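Local coordinates for protein putative monooxygenase (Fusobacterium nucleatum subsp. nucleatum, PDB 3MCS) that probably acts as a monooxygenase, being built from two regions of the antibiotic biosynthesis monooxygenase family within a single chain, at residues Y11-K16 / Q86-N91; G40-F45 / I61-L66; N93-D98 / G153-N158; A115-I120 / K161-E166. One frame throughout, in Å; residues are numbered along the deposited sequence.

Contact 1 of 4, residues Y11-K16 / Q86-N91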
# COMPACT_ATOMS: atom_id res chain seq x y z
N TYR A 11 4.05 -6.60 0.40
CA TYR A 11 5.22 -7.42 0.09
C TYR A 11 6.26 -6.63 -0.69
O TYR A 11 5.90 -5.91 -1.62
CB TYR A 11 4.79 -8.60 -0.76
CG TYR A 11 3.75 -9.45 -0.11
CD1 TYR A 11 4.10 -10.44 0.79
CD2 TYR A 11 2.39 -9.28 -0.41
CE1 TYR A 11 3.13 -11.23 1.40
CE2 TYR A 11 1.43 -10.07 0.19
CZ TYR A 11 1.80 -11.03 1.09
OH TYR A 11 0.86 -11.81 1.70
N ASP A 12 7.53 -6.75 -0.34
CA ASP A 12 8.57 -6.08 -1.13
C ASP A 12 9.80 -6.96 -1.36
O ASP A 12 10.10 -7.85 -0.56
CB ASP A 12 8.96 -4.75 -0.48
CG ASP A 12 9.90 -4.89 0.68
OD1 ASP A 12 11.13 -5.07 0.47
OD2 ASP A 12 9.41 -4.75 1.81
N PHE A 13 10.50 -6.75 -2.45
CA PHE A 13 11.73 -7.50 -2.70
C PHE A 13 12.56 -6.84 -3.77
O PHE A 13 12.04 -6.10 -4.61
CB PHE A 13 11.46 -8.96 -3.09
CG PHE A 13 10.74 -9.13 -4.39
CD1 PHE A 13 11.43 -9.23 -5.57
CD2 PHE A 13 9.36 -9.26 -4.42
CE1 PHE A 13 10.76 -9.42 -6.77
CE2 PHE A 13 8.69 -9.45 -5.61
CZ PHE A 13 9.39 -9.52 -6.78
N GLU A 14 13.86 -7.14 -3.74
CA GLU A 14 14.80 -6.57 -4.69
C GLU A 14 14.78 -7.37 -5.99
O GLU A 14 14.84 -8.61 -5.96
CB GLU A 14 16.19 -6.58 -4.07
CG GLU A 14 17.24 -5.97 -4.94
CD GLU A 14 18.56 -5.89 -4.26
OE1 GLU A 14 18.58 -6.01 -3.01
OE2 GLU A 14 19.56 -5.69 -4.97
N VAL A 15 14.71 -6.68 -7.12
CA VAL A 15 14.66 -7.35 -8.43
C VAL A 15 16.06 -7.55 -8.99
O VAL A 15 16.90 -6.66 -8.94
CB VAL A 15 13.78 -6.54 -9.44
CG1 VAL A 15 13.61 -7.28 -10.74
CG2 VAL A 15 12.40 -6.25 -8.87
N LYS A 16 16.32 -8.74 -9.52
CA LYS A 16 17.61 -9.02 -10.14
C LYS A 16 17.94 -8.01 -11.25
O LYS A 16 17.05 -7.50 -11.96
CB LYS A 16 17.66 -10.43 -10.73
CG LYS A 16 17.76 -11.55 -9.71
CD LYS A 16 18.14 -12.88 -10.35
CE LYS A 16 18.22 -13.99 -9.31
NZ LYS A 16 18.64 -15.30 -9.89
N GLN A 86 13.40 -16.73 -9.59
CA GLN A 86 14.13 -16.42 -10.82
C GLN A 86 14.29 -14.90 -11.05
O GLN A 86 15.20 -14.47 -11.78
CB GLN A 86 13.45 -17.10 -12.01
CG GLN A 86 13.61 -18.63 -12.01
CD GLN A 86 13.55 -19.24 -10.61
OE1 GLN A 86 14.56 -19.34 -9.92
NE2 GLN A 86 12.35 -19.67 -10.20
N ILE A 87 13.44 -14.09 -10.42
CA ILE A 87 13.51 -12.65 -10.61
C ILE A 87 13.87 -11.82 -9.36
O ILE A 87 14.01 -10.59 -9.45
CB ILE A 87 12.15 -12.14 -11.15
CG1 ILE A 87 11.06 -12.27 -10.08
CG2 ILE A 87 11.77 -12.92 -12.40
CD1 ILE A 87 9.75 -11.58 -10.41
N ALA A 88 14.02 -12.47 -8.22
CA ALA A 88 14.33 -11.78 -6.97
C ALA A 88 15.80 -11.98 -6.55
O ALA A 88 16.32 -13.10 -6.54
CB ALA A 88 13.39 -12.22 -5.88
N GLU A 89 16.46 -10.89 -6.22
CA GLU A 89 17.84 -10.95 -5.78
C GLU A 89 17.88 -11.34 -4.30
O GLU A 89 18.59 -12.25 -3.89
CB GLU A 89 18.53 -9.60 -6.00
CG GLU A 89 20.06 -9.62 -5.76
CD GLU A 89 20.84 -10.50 -6.76
OE1 GLU A 89 20.54 -10.46 -7.98
OE2 GLU A 89 21.79 -11.19 -6.34
N GLY A 90 17.11 -10.66 -3.47
CA GLY A 90 17.12 -10.98 -2.06
C GLY A 90 16.05 -10.25 -1.30
O GLY A 90 15.06 -9.79 -1.91
N ASN A 91 16.27 -10.12 0.02
CA ASN A 91 15.33 -9.48 0.97
C ASN A 91 14.03 -10.31 1.16
O ASN A 91 13.98 -11.14 2.08
CB ASN A 91 15.05 -8.00 0.62
CG ASN A 91 16.26 -7.07 0.89
OD1 ASN A 91 17.37 -7.33 0.43
ND2 ASN A 91 16.02 -5.98 1.64
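Backbone hydrogen bonds tie the end of strand 7-15 to the chain leaving helix 75-87, which runs briefly antiparallel to it before turning at Gly90 into strand 91-104. Glu89 N donates to Glu14 O at 2.8 Å, and Lys16 N to Ile87 O at 3.0 Å; each donor stands above the plane of the carbonyl it meets. Between these two bonds Val15 and Ala88 form an antiparallel non-hydrogen-bonded pair. A third bond, Glu14 N to Gly90 O, is weak at 3.4 Å. Apolar contact comes from Phe13, whose CG sits in the crowded position between backbone N and carbonyl carbon (chi1 65°). This brings Phe13 CD1 to 3.6 Å from Ala88 CB, while CZ reaches Ile87 CD1 obliquely; Ile87 also packs on Tyr23 of helix 20-37. The charged side chains meet without joining their charged ends. Glu14 and Glu89 run side by side in the same direction, Glu14 CG 4.0 Å from Glu89 CB. Lys16, fully extended, crosses Glu89 at about a right angle, its CG 3.5 Å and its NZ 5.5 Å from Glu89 OE1. The attachment thus rests on main-chain bonds and a small apolar patch, and Lys16 may temper the glutamates' repulsion without a direct salt bridge.

Contact 2 of 4, residues G40-F45 / I61-L66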
# COMPACT_ATOMS: atom_id res chain seq x y z
N GLY A 40 -13.20 -12.49 -2.70
CA GLY A 40 -12.74 -11.86 -1.48
C GLY A 40 -11.51 -10.98 -1.63
O GLY A 40 -10.96 -10.50 -0.63
N VAL A 41 -11.07 -10.76 -2.85
CA VAL A 41 -9.90 -9.94 -3.09
C VAL A 41 -10.39 -8.53 -3.33
O VAL A 41 -11.13 -8.30 -4.29
CB VAL A 41 -9.05 -10.46 -4.27
CG1 VAL A 41 -9.89 -10.62 -5.50
CG2 VAL A 41 -7.93 -9.53 -4.53
N LEU A 42 -10.01 -7.61 -2.46
CA LEU A 42 -10.49 -6.22 -2.55
C LEU A 42 -9.67 -5.34 -3.50
O LEU A 42 -10.17 -4.34 -4.03
CB LEU A 42 -10.52 -5.58 -1.16
CG LEU A 42 -11.60 -6.10 -0.20
CD1 LEU A 42 -11.37 -5.57 1.21
CD2 LEU A 42 -13.01 -5.75 -0.68
N GLY A 43 -8.41 -5.70 -3.70
CA GLY A 43 -7.53 -4.97 -4.57
C GLY A 43 -6.08 -5.42 -4.47
O GLY A 43 -5.63 -5.91 -3.44
N LEU A 44 -5.37 -5.27 -5.58
CA LEU A 44 -3.92 -5.56 -5.66
C LEU A 44 -3.25 -4.38 -6.35
O LEU A 44 -3.77 -3.85 -7.31
CB LEU A 44 -3.61 -6.89 -6.36
CG LEU A 44 -3.68 -8.07 -5.39
CD1 LEU A 44 -5.09 -8.46 -5.17
CD2 LEU A 44 -2.91 -9.26 -5.92
N PHE A 45 -2.10 -3.97 -5.82
CA PHE A 45 -1.41 -2.80 -6.33
C PHE A 45 0.07 -3.07 -6.47
O PHE A 45 0.76 -3.17 -5.49
CB PHE A 45 -1.65 -1.67 -5.34
CG PHE A 45 -3.10 -1.48 -4.98
CD1 PHE A 45 -3.68 -2.26 -4.00
CD2 PHE A 45 -3.87 -0.53 -5.61
CE1 PHE A 45 -5.02 -2.11 -3.66
CE2 PHE A 45 -5.21 -0.36 -5.27
CZ PHE A 45 -5.79 -1.16 -4.30
N ILE A 61 -4.84 -6.60 -0.58
CA ILE A 61 -5.90 -6.44 0.43
C ILE A 61 -7.07 -7.36 0.17
O ILE A 61 -7.59 -7.43 -0.95
CB ILE A 61 -6.35 -4.96 0.57
CG1 ILE A 61 -7.30 -4.80 1.77
CG2 ILE A 61 -6.94 -4.45 -0.74
CD1 ILE A 61 -7.58 -3.33 2.13
N TYR A 62 -7.45 -8.08 1.21
CA TYR A 62 -8.51 -9.09 1.14
C TYR A 62 -9.59 -8.85 2.19
O TYR A 62 -9.39 -8.19 3.20
CB TYR A 62 -7.92 -10.48 1.31
CG TYR A 62 -6.82 -10.77 0.33
CD1 TYR A 62 -5.52 -10.38 0.60
CD2 TYR A 62 -7.07 -11.40 -0.86
CE1 TYR A 62 -4.50 -10.64 -0.30
CE2 TYR A 62 -6.06 -11.67 -1.77
CZ TYR A 62 -4.77 -11.28 -1.48
OH TYR A 62 -3.74 -11.52 -2.35
N ASN A 63 -10.73 -9.46 1.95
CA ASN A 63 -11.87 -9.21 2.78
C ASN A 63 -11.73 -9.88 4.15
O ASN A 63 -12.21 -9.33 5.14
CB ASN A 63 -13.14 -9.66 2.05
CG ASN A 63 -14.31 -8.71 2.25
OD1 ASN A 63 -14.55 -8.21 3.36
ND2 ASN A 63 -15.04 -8.45 1.18
N ASP A 64 -11.08 -11.04 4.19
CA ASP A 64 -10.84 -11.79 5.45
C ASP A 64 -9.74 -12.84 5.29
O ASP A 64 -9.28 -13.08 4.17
CB ASP A 64 -12.12 -12.44 5.97
CG ASP A 64 -12.69 -13.51 5.05
OD1 ASP A 64 -11.96 -14.15 4.26
OD2 ASP A 64 -13.90 -13.74 5.15
N TYR A 65 -9.33 -13.49 6.38
CA TYR A 65 -8.22 -14.46 6.31
C TYR A 65 -8.52 -15.69 5.47
O TYR A 65 -7.60 -16.34 5.01
CB TYR A 65 -7.69 -14.90 7.70
CG TYR A 65 -8.61 -15.76 8.57
CD1 TYR A 65 -8.74 -17.13 8.38
CD2 TYR A 65 -9.30 -15.20 9.63
CE1 TYR A 65 -9.57 -17.88 9.19
CE2 TYR A 65 -10.11 -15.93 10.45
CZ TYR A 65 -10.26 -17.27 10.25
OH TYR A 65 -11.10 -18.01 11.08
N LEU A 66 -9.79 -16.02 5.30
CA LEU A 66 -10.12 -17.20 4.50
C LEU A 66 -9.91 -16.88 3.03
O LEU A 66 -9.39 -17.72 2.27
CB LEU A 66 -11.56 -17.68 4.76
CG LEU A 66 -12.06 -18.83 3.87
CD1 LEU A 66 -11.15 -20.08 3.92
CD2 LEU A 66 -13.50 -19.19 4.24
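Val41 and Tyr62 cross obliquely on one face of the hairpin 41-49/55-62. Val41 CG2, anti to its backbone N, reaches Tyr62 CE2 at 4.0 Å, and Gly40 O lies at the edge of the same ring. The ring continues toward helix 65-73, where it meets Phe68 edge-to-face, and its OH is hydrogen-bonded to Glu60. On the other face Ile61 CG2, in the crowded position between backbone N and carbonyl carbon, lies over the Gly43 backbone, nearest its O. This methyl meets Leu42 CB at 3.8 Å and lies at the edge of the Phe45 ring, 4.2 Å from CE1. Leu42 points toward segment 61-66, its CD1 touching Tyr62 O and its CD2 near Asn63 ND2. Between the two faces the backbone forms a classic beta bulge: Leu42 N donates to Ile61 O at 2.9 Å, and Gly43 N reaches that oxygen weakly. Gly43 O accepts from Ile61 N at 3.0 Å, nearly along the C=O axis, and Gly40 O from Asn63 N at 2.8 Å. Ile61 O thus faces two successive amides, one bond firm and one weak; the register shifts by one residue while apolar groups pack both faces.

Contact 3 of 4, residues N93-D98 / G153-N158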
# COMPACT_ATOMS: atom_id res chain seq x y z
N ASN A 93 10.73 -9.25 1.93
CA ASN A 93 10.00 -8.87 3.14
C ASN A 93 8.52 -8.77 2.96
O ASN A 93 8.02 -8.72 1.82
CB ASN A 93 10.45 -7.49 3.61
CG ASN A 93 11.92 -7.38 3.69
OD1 ASN A 93 12.63 -8.40 3.65
ND2 ASN A 93 12.41 -6.14 3.76
N SER A 94 7.81 -8.68 4.08
CA SER A 94 6.37 -8.59 4.06
C SER A 94 5.86 -8.03 5.37
O SER A 94 6.11 -8.58 6.41
CB SER A 94 5.74 -9.96 3.84
OG SER A 94 5.90 -10.73 5.00
N ALA A 95 5.14 -6.94 5.28
CA ALA A 95 4.51 -6.33 6.42
C ALA A 95 3.03 -6.76 6.48
O ALA A 95 2.33 -6.68 5.48
CB ALA A 95 4.61 -4.83 6.30
N GLU A 96 2.57 -7.23 7.65
CA GLU A 96 1.16 -7.56 7.86
C GLU A 96 0.58 -6.42 8.66
O GLU A 96 1.10 -6.10 9.72
CB GLU A 96 0.98 -8.87 8.61
CG GLU A 96 1.54 -10.11 7.92
CD GLU A 96 1.07 -11.40 8.56
OE1 GLU A 96 -0.01 -11.41 9.21
OE2 GLU A 96 1.76 -12.42 8.40
N ILE A 97 -0.52 -5.82 8.22
CA ILE A 97 -1.03 -4.58 8.85
C ILE A 97 -2.43 -4.59 9.45
O ILE A 97 -3.38 -5.00 8.82
CB ILE A 97 -0.99 -3.47 7.78
CG1 ILE A 97 0.40 -3.43 7.13
CG2 ILE A 97 -1.35 -2.13 8.39
CD1 ILE A 97 0.50 -2.52 5.97
N ASP A 98 -2.57 -4.12 10.68
CA ASP A 98 -3.89 -3.98 11.29
C ASP A 98 -4.46 -2.72 10.67
O ASP A 98 -3.96 -1.62 10.95
CB ASP A 98 -3.84 -3.86 12.82
CG ASP A 98 -3.69 -5.21 13.55
OD1 ASP A 98 -4.07 -6.29 13.00
OD2 ASP A 98 -3.22 -5.20 14.71
N GLY A 153 -2.60 1.87 8.40
CA GLY A 153 -2.61 0.84 9.43
C GLY A 153 -1.31 0.72 10.19
O GLY A 153 -0.36 1.45 9.91
N THR A 154 -1.28 -0.19 11.16
CA THR A 154 -0.11 -0.39 12.00
C THR A 154 0.43 -1.81 11.81
O THR A 154 -0.32 -2.76 11.63
CB THR A 154 -0.44 -0.10 13.47
OG1 THR A 154 -1.52 -0.93 13.91
CG2 THR A 154 -0.86 1.37 13.63
N ASP A 155 1.74 -1.94 11.81
CA ASP A 155 2.34 -3.23 11.60
C ASP A 155 1.97 -4.15 12.79
O ASP A 155 1.95 -3.72 13.95
CB ASP A 155 3.86 -3.07 11.43
CG ASP A 155 4.53 -4.35 10.96
OD1 ASP A 155 4.24 -5.42 11.52
OD2 ASP A 155 5.38 -4.28 10.04
N ARG A 156 1.67 -5.41 12.50
CA ARG A 156 1.28 -6.33 13.59
C ARG A 156 2.49 -6.75 14.44
O ARG A 156 2.32 -7.25 15.56
CB ARG A 156 0.49 -7.52 13.04
CG ARG A 156 -0.84 -7.11 12.38
CD ARG A 156 -1.58 -8.34 11.87
NE ARG A 156 -2.24 -9.04 12.96
CZ ARG A 156 -2.45 -10.35 12.98
NH1 ARG A 156 -2.02 -11.15 11.99
NH2 ARG A 156 -3.06 -10.89 14.02
N ARG A 157 3.69 -6.56 13.89
CA ARG A 157 4.94 -6.83 14.59
C ARG A 157 5.25 -5.71 15.59
O ARG A 157 5.97 -5.91 16.55
CB ARG A 157 6.09 -6.96 13.57
CG ARG A 157 7.50 -7.11 14.14
CD ARG A 157 8.60 -7.08 13.04
NE ARG A 157 8.41 -6.03 12.04
CZ ARG A 157 8.28 -6.24 10.74
NH1 ARG A 157 8.37 -7.46 10.23
NH2 ARG A 157 8.10 -5.22 9.92
N ASN A 158 4.69 -4.53 15.33
CA ASN A 158 4.95 -3.36 16.17
C ASN A 158 3.94 -2.26 15.89
O ASN A 158 4.03 -1.59 14.87
CB ASN A 158 6.37 -2.89 15.86
CG ASN A 158 6.72 -1.58 16.49
OD1 ASN A 158 5.97 -1.05 17.30
ND2 ASN A 158 7.86 -1.04 16.10
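The guanidinium of Arg156 has Glu96 OE1 at its edge and in its plane, and Asp98 OD1 approaching obliquely. The first contact, Arg156 NH1 to Glu96 OE1, is a salt bridge with a weak hydrogen bond at 3.4 Å; the second is a salt bridge from Arg156 NE to Asp98 OD1 at 3.3 Å. The two carboxylates are turned 36° and 50° from the guanidinium plane, so neither forms a flat, two-pronged pair with it. Arg156 gets there by pointing its CB toward strand 91-104 and bending at chi3 (77°), its CG passing 3.4 Å from Glu96 O. The guanidinium of Arg157 has Asp155 OD1 over one face, offset toward the rim, while its NH2 makes a salt bridge to Asp155 OD2 at 2.9 Å. Asp155 OD1 uses its anti lone pair to accept from Arg157 N at 2.7 Å, an Asx turn formed as the chain leaves strand 147-155.

Below the charges, Asp98 and Thr154 form an antiparallel hydrogen-bonded pair, and Arg156 N donates to Glu96 O nearly along its C=O axis. On the face of Ile97 and Asp155, Ile97 CG2 lies over the backbone of Gly153 and Thr154. Ile97 also packs on Val10 of the adjacent strand 7-15 and on Cys163 of strand 161-168, beyond strand 147-155. Pairing strands 91-104 and 147-155 carries the sheet from one half of the chain into the other. Arg156 balances two acids on alternate residues of one strand, probably easing their repulsion, while Asp155, held by main chain and side chain of Arg157, is likely to stay ionised.

Contact 4 of 4, residues A115-I120 / K161-E166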
# COMPACT_ATOMS: atom_id res chain seq x y z
N ALA A 115 1.45 6.81 -7.04
CA ALA A 115 1.38 6.07 -5.80
C ALA A 115 2.56 6.40 -4.87
O ALA A 115 3.67 6.61 -5.33
CB ALA A 115 1.38 4.59 -6.13
N VAL A 116 2.29 6.44 -3.56
CA VAL A 116 3.29 6.73 -2.54
C VAL A 116 3.12 5.77 -1.38
O VAL A 116 1.99 5.40 -1.07
CB VAL A 116 3.13 8.12 -1.97
CG1 VAL A 116 4.28 8.44 -1.07
CG2 VAL A 116 3.06 9.13 -3.10
N TYR A 117 4.23 5.34 -0.78
CA TYR A 117 4.19 4.46 0.39
C TYR A 117 5.11 5.00 1.47
O TYR A 117 6.31 5.13 1.28
CB TYR A 117 4.58 3.03 0.02
CG TYR A 117 4.51 2.05 1.17
CD1 TYR A 117 3.32 1.75 1.79
CD2 TYR A 117 5.65 1.38 1.60
CE1 TYR A 117 3.27 0.81 2.86
CE2 TYR A 117 5.63 0.45 2.65
CZ TYR A 117 4.44 0.16 3.28
OH TYR A 117 4.46 -0.77 4.32
N THR A 118 4.51 5.27 2.62
CA THR A 118 5.22 5.82 3.73
C THR A 118 5.17 4.88 4.93
O THR A 118 4.13 4.27 5.17
CB THR A 118 4.54 7.15 4.11
OG1 THR A 118 4.54 8.02 2.96
CG2 THR A 118 5.24 7.82 5.30
N VAL A 119 6.28 4.77 5.66
CA VAL A 119 6.37 4.02 6.92
C VAL A 119 6.86 4.99 8.01
O VAL A 119 7.88 5.64 7.83
CB VAL A 119 7.32 2.83 6.85
CG1 VAL A 119 7.41 2.16 8.22
CG2 VAL A 119 6.85 1.83 5.77
N ILE A 120 6.15 5.07 9.13
CA ILE A 120 6.45 6.05 10.17
C ILE A 120 6.63 5.38 11.52
O ILE A 120 5.68 4.83 12.05
CB ILE A 120 5.31 7.06 10.31
CG1 ILE A 120 4.83 7.55 8.94
CG2 ILE A 120 5.74 8.22 11.19
CD1 ILE A 120 3.68 8.56 9.00
N LYS A 161 4.64 1.33 14.43
CA LYS A 161 5.05 1.46 13.04
C LYS A 161 3.83 1.64 12.17
O LYS A 161 3.15 0.68 11.86
CB LYS A 161 5.81 0.21 12.64
CG LYS A 161 6.61 0.23 11.33
CD LYS A 161 7.50 -1.04 11.26
CE LYS A 161 8.85 -0.83 10.57
NZ LYS A 161 9.82 -0.05 11.41
N TRP A 162 3.51 2.88 11.80
CA TRP A 162 2.37 3.15 10.93
C TRP A 162 2.75 3.05 9.45
O TRP A 162 3.83 3.50 9.07
CB TRP A 162 1.82 4.53 11.23
CG TRP A 162 1.23 4.61 12.56
CD1 TRP A 162 1.89 4.71 13.74
CD2 TRP A 162 -0.16 4.59 12.87
NE1 TRP A 162 1.00 4.75 14.78
CE2 TRP A 162 -0.27 4.68 14.28
CE3 TRP A 162 -1.33 4.51 12.10
CZ2 TRP A 162 -1.51 4.68 14.94
CZ3 TRP A 162 -2.56 4.53 12.76
CH2 TRP A 162 -2.63 4.60 14.17
N CYS A 163 1.87 2.47 8.64
CA CYS A 163 2.09 2.29 7.20
C CYS A 163 0.99 2.92 6.42
O CYS A 163 -0.18 2.57 6.62
CB CYS A 163 2.10 0.80 6.84
SG CYS A 163 3.42 -0.14 7.65
N LEU A 164 1.35 3.82 5.50
CA LEU A 164 0.38 4.55 4.69
C LEU A 164 0.60 4.38 3.19
O LEU A 164 1.63 4.80 2.66
CB LEU A 164 0.42 6.04 5.02
CG LEU A 164 -0.62 6.87 4.29
CD1 LEU A 164 -2.01 6.39 4.70
CD2 LEU A 164 -0.46 8.39 4.54
N PHE A 165 -0.36 3.76 2.52
CA PHE A 165 -0.33 3.60 1.07
C PHE A 165 -1.40 4.50 0.52
O PHE A 165 -2.52 4.48 0.99
CB PHE A 165 -0.63 2.18 0.65
CG PHE A 165 -0.57 1.96 -0.84
CD1 PHE A 165 0.63 2.12 -1.53
CD2 PHE A 165 -1.70 1.55 -1.55
CE1 PHE A 165 0.71 1.91 -2.90
CE2 PHE A 165 -1.63 1.32 -2.93
CZ PHE A 165 -0.42 1.51 -3.61
N GLU A 166 -1.05 5.29 -0.49
CA GLU A 166 -2.00 6.23 -1.06
C GLU A 166 -1.80 6.40 -2.56
O GLU A 166 -0.68 6.47 -3.03
CB GLU A 166 -1.93 7.57 -0.32
CG GLU A 166 -0.53 8.10 -0.08
CD GLU A 166 -0.48 9.35 0.81
OE1 GLU A 166 -1.56 9.93 1.13
OE2 GLU A 166 0.65 9.75 1.18
O HOH W 1 2.29 7.36 1.74
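From CB outward, Tyr117 rises from the sheet while slanting along its own strand; its CG is anti to the backbone N (chi1 -178°), which brings the tip to Cys163. Tyr117 CD1 passes 3.6 Å from Leu164 O, and Phe165 CB sits at the ring edge, 4.1 Å from the same CD1. Farther out CE1 meets Cys163 CB, and the tip, Tyr117 OH, comes to 3.5 Å from Cys163 SG. Phe165 is set by a matching first torsion; its CD1 rests 3.6 Å from Val116 O, and its ring meets Phe45 edge-to-face. Val119 extends this face, with CG1 against Lys161 CG; beyond that point the lysine bends and its NZ forms a salt bridge with Asp121.

The opposite face carries Val116, Thr118, Ile120, Trp162, Leu164 and Glu166. Here one water joins both strands: it accepts from Thr118 OG1 at 2.6 Å and donates to Leu164 O and Glu166 OE2. The other carboxylate oxygen, OE1, is hydrogen-bonded to Tyr168. Trp162 turns away from strand 114-122 to pack on helix 127-143, its NE1 bound to Asp127.

Six backbone hydrogen bonds hold the strands in regular register, the straightest being Leu164 N to Thr118 O at 2.8 Å and 177°. One face packed against helices and the other turned to the aromatic interior of a curved antiparallel sheet is typical of the dimeric alpha+beta barrel fold, in which two ferredoxin-like units pair their sheets; here both units appear to lie in one chain, consistent with its two antibiotic biosynthesis monooxygenase regions.

All four contacts reach one curled antiparallel sheet that joins the two family regions. Contacts 1 and 3 meet where strands 7-15 and 91-104 pair, through a probable hydrogen bond from Asp12 N to Asn93 O at 3.0 Å. Contacts 3 and 4, with centres about 11 Å apart, are joined where strands 147-155 (contact 3) and 161-168 (contact 4) pair: Cys163 N lies 2.8 Å from Gly153 O, and Thr154 CG2 packs on Trp162. Contact 2 belongs to the first family region and contact 4 to the second, yet they touch, Phe45 CG lying 3.8 Å from Phe165 CE2. An acetate, probably from the crystallisation liquor, lies about 4 Å from the Leu164 side chain of contact 4.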